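Local atomic coordinates of glutathione S-transferase, N-terminal domain protein (Pseudomonas putida, PDB entry 4NAX), a protein that binds oxidized glutathione disulfide, one per subunit, and probably acts as a transferase of the glutathione S-transferase superfamily. Residues Leu161-Trp173 with Phe204-Phe217. Sequence-based numbering, arbitrary orientation.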
loop_
_atom_site.group_PDB
_atom_site.type_symbol
_atom_site.label_atom_id
_atom_site.label_comp_id
_atom_site.label_asym_id
_atom_site.label_seq_id
_atom_site.Cartn_x
_atom_site.Cartn_y
_atom_site.Cartn_z
ATOM N N LEU A 161 -8.189 10.068 9.602
ATOM C CA LEU A 161 -8.162 11.523 9.486
ATOM C C LEU A 161 -7.521 12.190 10.700
ATOM O O LEU A 161 -6.801 13.170 10.560
ATOM C CB LEU A 161 -9.565 12.085 9.243
ATOM C CG LEU A 161 -10.088 11.860 7.820
ATOM C CD1 LEU A 161 -11.596 12.053 7.754
ATOM C CD2 LEU A 161 -9.398 12.763 6.802
ATOM N N GLY A 162 -7.788 11.647 11.885
ATOM C CA GLY A 162 -7.180 12.162 13.095
ATOM C C GLY A 162 -5.674 11.989 13.103
ATOM O O GLY A 162 -4.938 12.877 13.531
ATOM N N VAL A 163 -5.208 10.839 12.634
ATOM C CA VAL A 163 -3.767 10.608 12.513
ATOM C C VAL A 163 -3.156 11.669 11.594
ATOM O O VAL A 163 -2.139 12.280 11.926
ATOM C CB VAL A 163 -3.455 9.182 12.001
ATOM C CG1 VAL A 163 -1.983 9.020 11.739
ATOM C CG2 VAL A 163 -3.922 8.125 13.006
ATOM N N LEU A 164 -3.779 11.891 10.445
ATOM C CA LEU A 164 -3.307 12.919 9.538
ATOM C C LEU A 164 -3.311 14.298 10.174
ATOM O O LEU A 164 -2.357 15.072 10.031
ATOM C CB LEU A 164 -4.145 12.958 8.264
ATOM C CG LEU A 164 -4.004 11.818 7.281
ATOM C CD1 LEU A 164 -4.956 12.060 6.122
ATOM C CD2 LEU A 164 -2.582 11.689 6.754
ATOM N N ASP A 165 -4.406 14.611 10.859
ATOM C CA ASP A 165 -4.603 15.944 11.401
ATOM C C ASP A 165 -3.557 16.261 12.462
ATOM O O ASP A 165 -2.987 17.356 12.491
ATOM C CB ASP A 165 -6.009 16.061 11.979
ATOM C CG ASP A 165 -6.437 17.484 12.186
ATOM O OD1 ASP A 165 -6.590 18.207 11.190
ATOM O OD2 ASP A 165 -6.640 17.866 13.361
ATOM N N ARG A 166 -3.323 15.308 13.361
ATOM C CA ARG A 166 -2.340 15.502 14.412
ATOM C C ARG A 166 -0.951 15.626 13.807
ATOM O O ARG A 166 -0.119 16.417 14.270
ATOM C CB ARG A 166 -2.398 14.390 15.454
ATOM C CG ARG A 166 -3.691 14.433 16.269
ATOM C CD ARG A 166 -3.692 13.431 17.420
ATOM N NE ARG A 166 -3.590 12.053 16.940
ATOM C CZ ARG A 166 -4.608 11.310 16.501
ATOM N NH1 ARG A 166 -4.391 10.070 16.075
ATOM N NH2 ARG A 166 -5.839 11.790 16.491
ATOM N N HIS A 167 -0.674 14.822 12.782
ATOM C CA HIS A 167 0.633 14.874 12.153
ATOM C C HIS A 167 0.894 16.234 11.488
ATOM O O HIS A 167 2.010 16.750 11.509
ATOM C CB HIS A 167 0.759 13.749 11.117
ATOM C CG HIS A 167 2.049 13.789 10.379
ATOM N ND1 HIS A 167 3.244 13.473 10.975
ATOM C CD2 HIS A 167 2.344 14.193 9.124
ATOM C CE1 HIS A 167 4.221 13.652 10.102
ATOM N NE2 HIS A 167 3.698 14.086 8.973
ATOM N N LEU A 168 -0.134 16.783 10.855
ATOM C CA LEU A 168 0.018 17.991 10.044
ATOM C C LEU A 168 0.022 19.295 10.846
ATOM O O LEU A 168 0.355 20.351 10.320
ATOM C CB LEU A 168 -1.069 18.033 8.963
ATOM C CG LEU A 168 -0.856 16.990 7.857
ATOM C CD1 LEU A 168 -2.118 16.871 7.018
ATOM C CD2 LEU A 168 0.343 17.337 6.970
ATOM N N LYS A 169 -0.351 19.230 12.111
ATOM C CA LYS A 169 -0.268 20.414 12.949
ATOM C C LYS A 169 1.148 20.981 12.939
ATOM O O LYS A 169 2.103 20.273 13.197
ATOM C CB LYS A 169 -0.700 20.108 14.379
ATOM C CG LYS A 169 -0.739 21.370 15.221
ATOM C CD LYS A 169 -1.580 21.243 16.468
ATOM C CE LYS A 169 -1.651 22.585 17.173
ATOM N NZ LYS A 169 -2.444 23.593 16.411
ATOM N N GLY A 170 1.273 22.262 12.600
ATOM C CA GLY A 170 2.583 22.913 12.543
ATOM C C GLY A 170 3.414 22.660 11.293
ATOM O O GLY A 170 4.546 23.124 11.211
ATOM N N ARG A 171 2.857 21.913 10.343
ATOM C CA ARG A 171 3.574 21.465 9.137
ATOM C C ARG A 171 2.845 21.899 7.879
ATOM O O ARG A 171 1.624 22.048 7.884
ATOM C CB ARG A 171 3.578 19.934 9.025
ATOM C CG ARG A 171 4.131 19.145 10.167
ATOM C CD ARG A 171 4.234 17.729 9.683
ATOM N NE ARG A 171 5.324 17.653 8.732
ATOM C CZ ARG A 171 6.507 17.120 9.008
ATOM N NH1 ARG A 171 6.746 16.609 10.215
ATOM N NH2 ARG A 171 7.462 17.114 8.088
ATOM N N GLN A 172 3.590 22.004 6.786
ATOM C CA GLN A 172 2.978 22.227 5.484
ATOM C C GLN A 172 2.563 20.931 4.796
ATOM O O GLN A 172 1.530 20.894 4.136
ATOM C CB GLN A 172 3.935 23.003 4.569
ATOM C CG GLN A 172 4.341 24.360 5.110
ATOM C CD GLN A 172 3.156 25.216 5.524
ATOM O OE1 GLN A 172 3.093 25.720 6.650
ATOM N NE2 GLN A 172 2.222 25.396 4.614
ATOM N N TRP A 173 3.374 19.881 4.942
ATOM C CA TRP A 173 3.209 18.645 4.185
ATOM C C TRP A 173 3.519 17.432 5.053
ATOM O O TRP A 173 3.940 17.556 6.211
ATOM C CB TRP A 173 4.082 18.647 2.922
ATOM C CG TRP A 173 3.825 19.767 1.971
ATOM C CD1 TRP A 173 4.681 20.786 1.663
ATOM C CD2 TRP A 173 2.664 19.958 1.150
ATOM N NE1 TRP A 173 4.107 21.618 0.736
ATOM C CE2 TRP A 173 2.876 21.133 0.397
ATOM C CE3 TRP A 173 1.452 19.276 1.007
ATOM C CZ2 TRP A 173 1.932 21.630 -0.502
ATOM C CZ3 TRP A 173 0.505 19.770 0.099
ATOM C CH2 TRP A 173 0.758 20.934 -0.644
ATOM N N PHE A 204 -15.831 16.072 9.045
ATOM C CA PHE A 204 -14.616 16.615 8.425
ATOM C C PHE A 204 -14.213 17.969 8.980
ATOM O O PHE A 204 -13.028 18.298 9.047
ATOM C CB PHE A 204 -14.783 16.728 6.900
ATOM C CG PHE A 204 -13.500 17.037 6.169
ATOM C CD1 PHE A 204 -12.415 16.168 6.244
ATOM C CD2 PHE A 204 -13.381 18.167 5.382
ATOM C CE1 PHE A 204 -11.244 16.442 5.577
ATOM C CE2 PHE A 204 -12.211 18.433 4.701
ATOM C CZ PHE A 204 -11.137 17.574 4.803
ATOM N N ASP A 205 -15.202 18.763 9.381
ATOM C CA ASP A 205 -14.908 20.101 9.856
ATOM C C ASP A 205 -14.077 20.104 11.140
ATOM O O ASP A 205 -13.511 21.143 11.495
ATOM C CB ASP A 205 -16.180 20.947 9.965
ATOM C CG ASP A 205 -16.660 21.409 8.608
ATOM O OD1 ASP A 205 -15.863 22.037 7.874
ATOM O OD2 ASP A 205 -17.823 21.132 8.261
ATOM N N GLN A 206 -13.952 18.957 11.813
ATOM C CA GLN A 206 -13.091 18.910 12.989
ATOM C C GLN A 206 -11.591 18.787 12.662
ATOM O O GLN A 206 -10.755 18.994 13.539
ATOM C CB GLN A 206 -13.531 17.810 13.952
ATOM C CG GLN A 206 -13.105 16.406 13.594
ATOM C CD GLN A 206 -13.850 15.361 14.407
ATOM O OE1 GLN A 206 -13.673 15.277 15.619
ATOM N NE2 GLN A 206 -14.683 14.554 13.743
ATOM N N PHE A 207 -11.239 18.455 11.418
ATOM C CA PHE A 207 -9.842 18.224 11.044
ATOM C C PHE A 207 -9.284 19.441 10.330
ATOM O O PHE A 207 -9.180 19.482 9.101
ATOM C CB PHE A 207 -9.733 16.953 10.195
ATOM C CG PHE A 207 -10.359 15.742 10.855
ATOM C CD1 PHE A 207 -9.770 15.158 11.983
ATOM C CD2 PHE A 207 -11.540 15.200 10.371
ATOM C CE1 PHE A 207 -10.364 14.078 12.604
ATOM C CE2 PHE A 207 -12.125 14.107 10.980
ATOM C CZ PHE A 207 -11.533 13.543 12.096
ATOM N N LYS A 208 -8.968 20.461 11.122
ATOM C CA LYS A 208 -8.596 21.762 10.568
ATOM C C LYS A 208 -7.274 21.727 9.833
ATOM O O LYS A 208 -7.070 22.473 8.868
ATOM C CB LYS A 208 -8.529 22.824 11.666
ATOM C CG LYS A 208 -9.856 23.058 12.386
ATOM C CD LYS A 208 -10.961 23.482 11.425
ATOM C CE LYS A 208 -12.093 24.220 12.121
ATOM N NZ LYS A 208 -12.826 23.338 13.068
ATOM N N GLU A 209 -6.373 20.861 10.278
ATOM C CA GLU A 209 -5.066 20.768 9.628
ATOM C C GLU A 209 -5.192 20.048 8.284
ATOM O O GLU A 209 -4.606 20.464 7.287
ATOM C CB GLU A 209 -4.033 20.072 10.514
ATOM C CG GLU A 209 -3.943 20.614 11.940
ATOM C CD GLU A 209 -3.595 22.089 11.999
ATOM O OE1 GLU A 209 -4.079 22.777 12.919
ATOM O OE2 GLU A 209 -2.847 22.562 11.130
ATOM N N VAL A 210 -5.961 18.969 8.254
ATOM C CA VAL A 210 -6.231 18.282 6.994
ATOM C C VAL A 210 -6.914 19.234 6.004
ATOM O O VAL A 210 -6.565 19.270 4.828
ATOM C CB VAL A 210 -7.094 17.035 7.205
ATOM C CG1 VAL A 210 -7.380 16.352 5.880
ATOM C CG2 VAL A 210 -6.406 16.049 8.146
ATOM N N GLN A 211 -7.881 20.027 6.486
ATOM C CA GLN A 211 -8.559 20.999 5.626
ATOM C C GLN A 211 -7.576 22.005 5.037
ATOM O O GLN A 211 -7.625 22.316 3.849
ATOM C CB GLN A 211 -9.614 21.771 6.409
ATOM C CG GLN A 211 -10.847 20.975 6.778
ATOM C CD GLN A 211 -11.747 21.739 7.727
ATOM O OE1 GLN A 211 -12.282 21.176 8.680
ATOM N NE2 GLN A 211 -11.893 23.036 7.484
ATOM N N ARG A 212 -6.691 22.522 5.884
ATOM C CA ARG A 212 -5.706 23.501 5.456
ATOM C C ARG A 212 -4.791 22.948 4.369
ATOM O O ARG A 212 -4.559 23.596 3.344
ATOM C CB ARG A 212 -4.881 23.972 6.649
ATOM C CG ARG A 212 -3.662 24.807 6.304
ATOM C CD ARG A 212 -2.962 25.297 7.566
ATOM N NE ARG A 212 -2.507 24.166 8.383
ATOM C CZ ARG A 212 -1.394 23.471 8.162
ATOM N NH1 ARG A 212 -0.575 23.787 7.170
ATOM N NH2 ARG A 212 -1.100 22.436 8.931
ATOM N N VAL A 213 -4.251 21.759 4.600
ATOM C CA VAL A 213 -3.293 21.182 3.657
ATOM C C VAL A 213 -4.003 20.723 2.365
ATOM O O VAL A 213 -3.474 20.913 1.263
ATOM C CB VAL A 213 -2.460 20.078 4.326
ATOM C CG1 VAL A 213 -1.512 19.450 3.322
ATOM C CG2 VAL A 213 -1.673 20.679 5.483
ATOM N N LEU A 214 -5.212 20.178 2.492
ATOM C CA LEU A 214 -6.004 19.845 1.315
ATOM C C LEU A 214 -6.233 21.070 0.436
ATOM O O LEU A 214 -6.067 21.024 -0.787
ATOM C CB LEU A 214 -7.337 19.230 1.706
ATOM C CG LEU A 214 -8.288 18.947 0.540
ATOM C CD1 LEU A 214 -7.699 17.896 -0.400
ATOM C CD2 LEU A 214 -9.647 18.487 1.062
ATOM N N ALA A 215 -6.625 22.180 1.053
ATOM C CA ALA A 215 -6.826 23.412 0.276
ATOM C C ALA A 215 -5.531 23.839 -0.430
ATOM O O ALA A 215 -5.548 24.210 -1.606
ATOM C CB ALA A 215 -7.361 24.534 1.148
ATOM N N ASN A 216 -4.402 23.765 0.269
ATOM C CA ASN A 216 -3.134 24.130 -0.339
ATOM C C ASN A 216 -2.812 23.207 -1.547
ATOM O O ASN A 216 -2.342 23.647 -2.596
ATOM C CB ASN A 216 -1.972 24.005 0.653
ATOM C CG ASN A 216 -2.039 24.969 1.820
ATOM O OD1 ASN A 216 -1.318 24.765 2.822
ATOM N ND2 ASN A 216 -2.843 26.015 1.718
ATOM N N PHE A 217 -3.056 21.916 -1.376
ATOM C CA PHE A 217 -2.832 20.920 -2.412
ATOM C C PHE A 217 -3.659 21.253 -3.661
ATOM O O PHE A 217 -3.141 21.279 -4.788
ATOM C CB PHE A 217 -3.236 19.556 -1.864
ATOM C CG PHE A 217 -3.025 18.406 -2.824
ATOM C CD1 PHE A 217 -1.760 17.884 -3.043
ATOM C CD2 PHE A 217 -4.092 17.826 -3.473
ATOM C CE1 PHE A 217 -1.575 16.803 -3.889
ATOM C CE2 PHE A 217 -3.925 16.740 -4.304
ATOM C CZ PHE A 217 -2.659 16.211 -4.508
HETATM O O HOH W 1 -7.782 20.282 13.887
HETATM O O HOH W 2 -0.799 24.155 12.043
HETATM O O HOH W 3 0.573 22.580 2.380
HETATM O O HOH W 4 -0.365 26.071 5.342
#
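Asp165 reaches across to the start of helix 208-217, where its OD1 accepts from Val210 N at 3.1 Å, met nearly along the C-O axis, and more weakly from the amide of Glu209. With CG anti to the backbone N (chi1 -163°), the torsion brings the short carboxylate in front of the first amides of the helix, and a negative group suits the amino end of a helix, whose dipole would probably stabilise it. OD2 reaches the amide of Lys208 through a water. Beside it, the Phe207 ring turns one face to Leu161, whose CB stands over the ring centre in a CH-pi contact, while the CG of Gln206 covers the opposite face.

Further along, Arg212 bends at chi3 (61°) and lays its guanidinium edge against the turn 168-171. NH1 and NH2 both grip Arg171 O, each at 2.9 Å, while NE and NH2 hold Glu209 OE2 side-on; NH2 also makes a weak bond to Leu168 O. A lysine in its place would probably lose the flat two-nitrogen grip, leaving Arg171 O and Glu209 OE2 each with at most one of their paired bonds and the turn freer to shift. Val213, slim and branched, sets CG2 against one face of this guanidinium, toward its rim, and turns CG1 to Trp173 CE3, 3.8 Å away; CG2 also packs on Leu168 CD1.

Segments 161-168 and 208-217 cross at 76°, their axes coming within 7.9 Å, in the all-helical C-terminal domain of the GST fold; helix 180-193 packs against Leu164 and Val213, and helix 109-137 against Leu161 and Leu164.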